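Local structure of fibronectin type III domain-containing protein (Simiduia agarivorans, 6P2K) at residues G14-D19 with W121-D126; N332-H337 with T352-M357. The protein probably hydrolyses beta-glucan chains such as xyloglucan, as a family GH74 glycoside hydrolase, its catalytic part built from seven-bladed beta-propellers. All coordinates share one frame; numbering follows the deposited sequence.

Interaction 1 of 2, residues G14-D19 with W121-D126. With ZN (zinc ion), chain Q.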
loop_
_atom_site.group_PDB
_atom_site.type_symbol
_atom_site.label_atom_id
_atom_site.label_comp_id
_atom_site.label_asym_id
_atom_site.label_seq_id
_atom_site.Cartn_x
_atom_site.Cartn_y
_atom_site.Cartn_z
ATOM N N GLY B 14 6.262 10.535 -37.863
ATOM C CA GLY B 14 7.354 10.773 -36.943
ATOM C C GLY B 14 8.517 11.554 -37.511
ATOM O O GLY B 14 9.489 11.795 -36.784
ATOM N N GLY B 15 8.456 11.943 -38.787
ATOM C CA GLY B 15 9.469 12.791 -39.373
ATOM C C GLY B 15 8.822 13.970 -40.073
ATOM O O GLY B 15 7.630 13.959 -40.382
ATOM N N GLN B 16 9.636 14.995 -40.321
ATOM C CA GLN B 16 9.138 16.236 -40.906
ATOM C C GLN B 16 8.421 15.963 -42.225
ATOM O O GLN B 16 8.962 15.308 -43.119
ATOM C CB GLN B 16 10.295 17.215 -41.118
ATOM C CG GLN B 16 9.891 18.553 -41.719
ATOM C CD GLN B 16 11.038 19.554 -41.751
ATOM O OE1 GLN B 16 11.800 19.624 -42.721
ATOM N NE2 GLN B 16 11.165 20.337 -40.683
ATOM N N VAL B 17 7.191 16.457 -42.330
ATOM C CA VAL B 17 6.342 16.224 -43.491
ATOM C C VAL B 17 6.418 17.443 -44.398
ATOM O O VAL B 17 6.292 18.583 -43.931
ATOM C CB VAL B 17 4.890 15.937 -43.070
ATOM C CG1 VAL B 17 4.018 15.705 -44.293
ATOM C CG2 VAL B 17 4.836 14.736 -42.141
ATOM N N GLN B 18 6.627 17.206 -45.694
ATOM C CA GLN B 18 6.789 18.306 -46.637
ATOM C C GLN B 18 5.457 18.821 -47.164
ATOM O O GLN B 18 5.262 20.038 -47.252
ATOM C CB GLN B 18 7.680 17.874 -47.803
ATOM C CG GLN B 18 9.005 17.281 -47.367
ATOM C CD GLN B 18 9.854 18.271 -46.590
ATOM O OE1 GLN B 18 10.285 19.292 -47.127
ATOM N NE2 GLN B 18 10.094 17.975 -45.316
ATOM N N ASP B 19 4.530 17.925 -47.500
ATOM C CA ASP B 19 3.263 18.343 -48.083
ATOM C C ASP B 19 2.308 17.161 -48.128
ATOM O O ASP B 19 2.722 15.999 -48.096
ATOM C CB ASP B 19 3.458 18.914 -49.491
ATOM C CG ASP B 19 2.381 19.903 -49.868
ATOM O OD1 ASP B 19 1.537 20.223 -49.005
ATOM O OD2 ASP B 19 2.378 20.363 -51.028
ATOM N N TRP B 121 13.318 24.202 -53.114
ATOM C CA TRP B 121 13.596 23.179 -52.101
ATOM C C TRP B 121 12.999 23.523 -50.742
ATOM O O TRP B 121 13.520 23.038 -49.732
ATOM C CB TRP B 121 15.105 22.971 -51.970
ATOM C CG TRP B 121 15.840 24.238 -51.658
ATOM C CD1 TRP B 121 16.147 24.721 -50.422
ATOM C CD2 TRP B 121 16.349 25.192 -52.600
ATOM N NE1 TRP B 121 16.823 25.912 -50.533
ATOM C CE2 TRP B 121 16.958 26.223 -51.860
ATOM C CE3 TRP B 121 16.352 25.270 -53.996
ATOM C CZ2 TRP B 121 17.563 27.322 -52.469
ATOM C CZ3 TRP B 121 16.953 26.360 -54.597
ATOM C CH2 TRP B 121 17.551 27.370 -53.834
ATOM N N ARG B 122 11.951 24.343 -50.673
ATOM C CA ARG B 122 11.241 24.674 -49.426
ATOM C C ARG B 122 12.247 25.272 -48.444
ATOM O O ARG B 122 13.015 26.166 -48.833
ATOM C CB ARG B 122 10.506 23.434 -48.937
ATOM C CG ARG B 122 9.472 22.920 -49.909
ATOM C CD ARG B 122 8.505 21.955 -49.245
ATOM N NE ARG B 122 7.389 21.649 -50.132
ATOM C CZ ARG B 122 6.174 22.174 -50.015
ATOM N NH1 ARG B 122 5.906 23.027 -49.035
ATOM N NH2 ARG B 122 5.222 21.842 -50.879
ATOM N N ASP B 123 12.277 24.828 -47.189
ATOM C CA ASP B 123 13.204 25.323 -46.182
ATOM C C ASP B 123 14.433 24.436 -46.029
ATOM O O ASP B 123 15.208 24.626 -45.087
ATOM C CB ASP B 123 12.487 25.451 -44.837
ATOM C CG ASP B 123 11.767 24.172 -44.436
ATOM O OD1 ASP B 123 11.254 23.468 -45.336
ATOM O OD2 ASP B 123 11.716 23.865 -43.226
ATOM N N ASP B 124 14.630 23.472 -46.927
ATOM C CA ASP B 124 15.748 22.544 -46.819
ATOM C C ASP B 124 17.032 23.165 -47.353
ATOM O O ASP B 124 17.698 22.580 -48.214
ATOM C CB ASP B 124 15.442 21.246 -47.571
ATOM C CG ASP B 124 14.987 20.128 -46.652
ATOM O OD1 ASP B 124 14.741 20.385 -45.452
ATOM O OD2 ASP B 124 14.878 18.982 -47.134
ATOM N N ASP B 125 17.395 24.346 -46.846
ATOM C CA ASP B 125 18.583 25.027 -47.347
ATOM C C ASP B 125 19.853 24.245 -47.034
ATOM O O ASP B 125 20.846 24.362 -47.763
ATOM C CB ASP B 125 18.667 26.439 -46.764
ATOM C CG ASP B 125 17.719 27.409 -47.449
ATOM O OD1 ASP B 125 18.041 27.871 -48.566
ATOM O OD2 ASP B 125 16.648 27.706 -46.874
ATOM N N ASP B 126 19.845 23.443 -45.973
ATOM C CA ASP B 126 21.013 22.647 -45.623
ATOM C C ASP B 126 21.161 21.397 -46.482
ATOM O O ASP B 126 22.128 20.651 -46.298
ATOM C CB ASP B 126 20.965 22.262 -44.140
ATOM C CG ASP B 126 19.655 21.602 -43.744
ATOM O OD1 ASP B 126 18.640 21.802 -44.449
ATOM O OD2 ASP B 126 19.640 20.882 -42.721
HETATM ZN ZN ZN Q . 13.369 19.985 -44.005
HETATM O O HOH W 1 14.055 18.141 -43.264
HETATM O O HOH W 2 14.197 21.282 -42.574
HETATM O O HOH W 3 12.379 20.706 -45.720
#

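Interaction 2 of 2, residues N332-H337 with T352-M357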
loop_
_atom_site.group_PDB
_atom_site.type_symbol
_atom_site.label_atom_id
_atom_site.label_comp_id
_atom_site.label_asym_id
_atom_site.label_seq_id
_atom_site.Cartn_x
_atom_site.Cartn_y
_atom_site.Cartn_z
ATOM N N ASN B 332 2.783 23.182 -35.527
ATOM C CA ASN B 332 3.571 23.950 -36.490
ATOM C C ASN B 332 3.058 23.559 -37.871
ATOM O O ASN B 332 3.456 22.532 -38.427
ATOM C CB ASN B 332 5.066 23.685 -36.344
ATOM C CG ASN B 332 5.849 24.058 -37.599
ATOM O OD1 ASN B 332 6.595 23.244 -38.145
ATOM N ND2 ASN B 332 5.663 25.286 -38.068
ATOM N N ALA B 333 2.154 24.372 -38.415
ATOM C CA ALA B 333 1.519 24.079 -39.699
ATOM C C ALA B 333 2.451 24.526 -40.822
ATOM O O ALA B 333 2.285 25.585 -41.434
ATOM C CB ALA B 333 0.158 24.758 -39.789
ATOM N N ARG B 334 3.456 23.688 -41.100
ATOM C CA ARG B 334 4.439 23.997 -42.131
ATOM C C ARG B 334 3.914 23.748 -43.539
ATOM O O ARG B 334 4.633 24.013 -44.507
ATOM C CB ARG B 334 5.734 23.207 -41.902
ATOM C CG ARG B 334 5.549 21.740 -41.563
ATOM C CD ARG B 334 6.881 21.003 -41.590
ATOM N NE ARG B 334 7.487 20.993 -42.921
ATOM C CZ ARG B 334 8.560 21.703 -43.266
ATOM N NH1 ARG B 334 9.155 22.494 -42.382
ATOM N NH2 ARG B 334 9.038 21.623 -44.499
ATOM N N PHE B 335 2.694 23.238 -43.670
ATOM C CA PHE B 335 1.942 23.313 -44.914
ATOM C C PHE B 335 0.468 23.294 -44.555
ATOM O O PHE B 335 0.077 22.780 -43.504
ATOM C CB PHE B 335 2.277 22.168 -45.880
ATOM C CG PHE B 335 1.835 20.815 -45.394
ATOM C CD1 PHE B 335 0.535 20.376 -45.595
ATOM C CD2 PHE B 335 2.723 19.979 -44.747
ATOM C CE1 PHE B 335 0.127 19.140 -45.142
ATOM C CE2 PHE B 335 2.321 18.738 -44.303
ATOM C CZ PHE B 335 1.021 18.322 -44.496
ATOM N N ALA B 336 -0.351 23.839 -45.450
ATOM C CA ALA B 336 -1.791 23.860 -45.232
ATOM C C ALA B 336 -2.479 24.143 -46.556
ATOM O O ALA B 336 -2.178 25.148 -47.207
ATOM C CB ALA B 336 -2.175 24.913 -44.189
ATOM N N HIS B 337 -3.403 23.269 -46.945
ATOM C CA HIS B 337 -4.093 23.390 -48.219
ATOM C C HIS B 337 -5.586 23.174 -48.041
ATOM O O HIS B 337 -6.013 22.297 -47.283
ATOM C CB HIS B 337 -3.558 22.383 -49.239
ATOM C CG HIS B 337 -2.107 22.560 -49.552
ATOM N ND1 HIS B 337 -1.629 23.622 -50.289
ATOM C CD2 HIS B 337 -1.028 21.809 -49.230
ATOM C CE1 HIS B 337 -0.317 23.518 -50.407
ATOM N NE2 HIS B 337 0.073 22.427 -49.771
ATOM N N THR B 352 -0.636 19.866 -40.759
ATOM C CA THR B 352 0.265 19.048 -39.951
ATOM C C THR B 352 0.603 19.778 -38.656
ATOM O O THR B 352 0.473 21.001 -38.561
ATOM C CB THR B 352 1.556 18.732 -40.715
ATOM O OG1 THR B 352 2.438 17.963 -39.885
ATOM C CG2 THR B 352 2.253 20.021 -41.122
ATOM N N THR B 353 1.047 19.010 -37.657
ATOM C CA THR B 353 1.658 19.609 -36.474
ATOM C C THR B 353 3.176 19.675 -36.574
ATOM O O THR B 353 3.802 20.286 -35.698
ATOM C CB THR B 353 1.271 18.853 -35.190
ATOM O OG1 THR B 353 1.772 17.507 -35.232
ATOM C CG2 THR B 353 -0.242 18.852 -34.989
ATOM N N ASN B 354 3.752 19.032 -37.604
ATOM C CA ASN B 354 5.130 19.118 -38.101
ATOM C C ASN B 354 5.562 17.765 -38.656
ATOM O O ASN B 354 5.988 17.667 -39.810
ATOM C CB ASN B 354 6.147 19.566 -37.044
ATOM C CG ASN B 354 7.562 19.642 -37.600
ATOM O OD1 ASN B 354 8.373 18.743 -37.388
ATOM N ND2 ASN B 354 7.857 20.712 -38.330
ATOM N N GLN B 355 5.461 16.718 -37.839
ATOM C CA GLN B 355 5.851 15.371 -38.233
ATOM C C GLN B 355 4.657 14.498 -38.590
ATOM O O GLN B 355 4.798 13.272 -38.672
ATOM C CB GLN B 355 6.655 14.697 -37.118
ATOM C CG GLN B 355 7.746 15.551 -36.494
ATOM C CD GLN B 355 8.566 14.776 -35.470
ATOM O OE1 GLN B 355 9.794 14.725 -35.553
ATOM N NE2 GLN B 355 7.885 14.159 -34.505
ATOM N N THR B 356 3.489 15.093 -38.807
ATOM C CA THR B 356 2.236 14.354 -38.832
ATOM C C THR B 356 1.411 14.758 -40.050
ATOM O O THR B 356 1.824 15.585 -40.868
ATOM C CB THR B 356 1.449 14.596 -37.537
ATOM O OG1 THR B 356 1.233 16.004 -37.367
ATOM C CG2 THR B 356 2.232 14.071 -36.340
ATOM N N MET B 357 0.229 14.155 -40.170
ATOM C CA MET B 357 -0.742 14.508 -41.196
ATOM C C MET B 357 -2.104 14.650 -40.534
ATOM O O MET B 357 -2.539 13.753 -39.805
ATOM C CB MET B 357 -0.798 13.459 -42.315
ATOM C CG MET B 357 0.530 13.216 -43.019
ATOM S SD MET B 357 1.542 11.974 -42.190
ATOM C CE MET B 357 0.661 10.476 -42.628
#

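Interaction 1 of 2, residues G14-D19 with W121-D126
The R122 guanidinium carries the backbone O of Q18 over the centre of one face, with NH1 3.5 Å from that oxygen, while D19 OD2 approaches obliquely and forms a salt bridge to NH2 at 3.2 Å. The carboxylate of D19 is turned 56° from the guanidinium, whose NE donates to the backbone O of F61. The chain of R122 is extended from CG to NE, carrying the guanidinium toward 14-19. The side chains of Q18 and R122 run antiparallel past one another, amide and guanidinium planes perpendicular, and OE1 of Q18 lies 3.8 Å from CD of R122. A zinc ion joins the segment leading into strand 17-22, first of one propeller blade, to the loop between strands 114-119 and 139-144 of another. Q16 OE1 binds the zinc ion at 2.1 Å and D124 OD1 binds it at 2.0 Å; three waters complete five ligands. CG of Q16 is anti to the backbone N (chi1 -180°) and the chain is extended beyond it, so the amide lies well out from the backbone. The second oxygen of D124, at the end of the W121-D124 type II' turn, forms a salt bridge with R59, which probably orients the carboxylate.

Interaction 2 of 2, residues N332-H337 with T352-M357
N332 and T353 are joined by a backbone bond, N332 N to T353 O at 3.1 Å, while CA of A333 sends a C-H toward T352 O at 3.4 Å. Beside them the two asparagine amides meet: N354 ND2 donates to N332 OD1 at 2.8 Å, the donor lying in the plane of the acceptor carbonyl and the two amides turned 32° from each other. The same ND2 rests 3.4 Å from CD of R334. The side chains of T352 and F335 cross at about a right angle, CG2 of T352 reaching CE2 of F335 at 3.4 Å; the methyl stands between the backbone N and the carbonyl carbon, whereas OG1 is anti to that N (chi1 178°) and turned into its own loop. There OG1 accepts from N354 N at 2.8 Å, an ST turn, and donates to T356 O at 2.6 Å. An alanine at T352 would probably leave T356 O and N354 N without this shared partner and open a gap beside F335. The contact lies at one end of the antiparallel sheet containing strands 336-338, 348-351 and 358-363: 332-335 leads into the first strand, 352-357 links the other two, and F335 packs on V17, D19 and V20 of strand 17-22.

In the fold
Interaction 1 closes before interaction 2 opens along the chain, and their centres lie 11 Å apart. Segment 14-19 is common ground: it meets the 121-126 loop through the zinc ion and the D19-R122 salt bridge and also packs against interaction 2. R334 bridges the two, its NE bonding to V17 O at 2.9 Å and its NH2 forming a salt bridge with D123 OD1 at 3.0 Å. Backbone bonds from G14 to Q355 and from V17 to N354 tie the same segment to the 352-357 loop. Strands 17-22 and 336-338, and strand 114-119, which the 121-126 loop follows, belong to three separate four-stranded antiparallel sheets, consistent with propeller blades brought together in the interior of the chain.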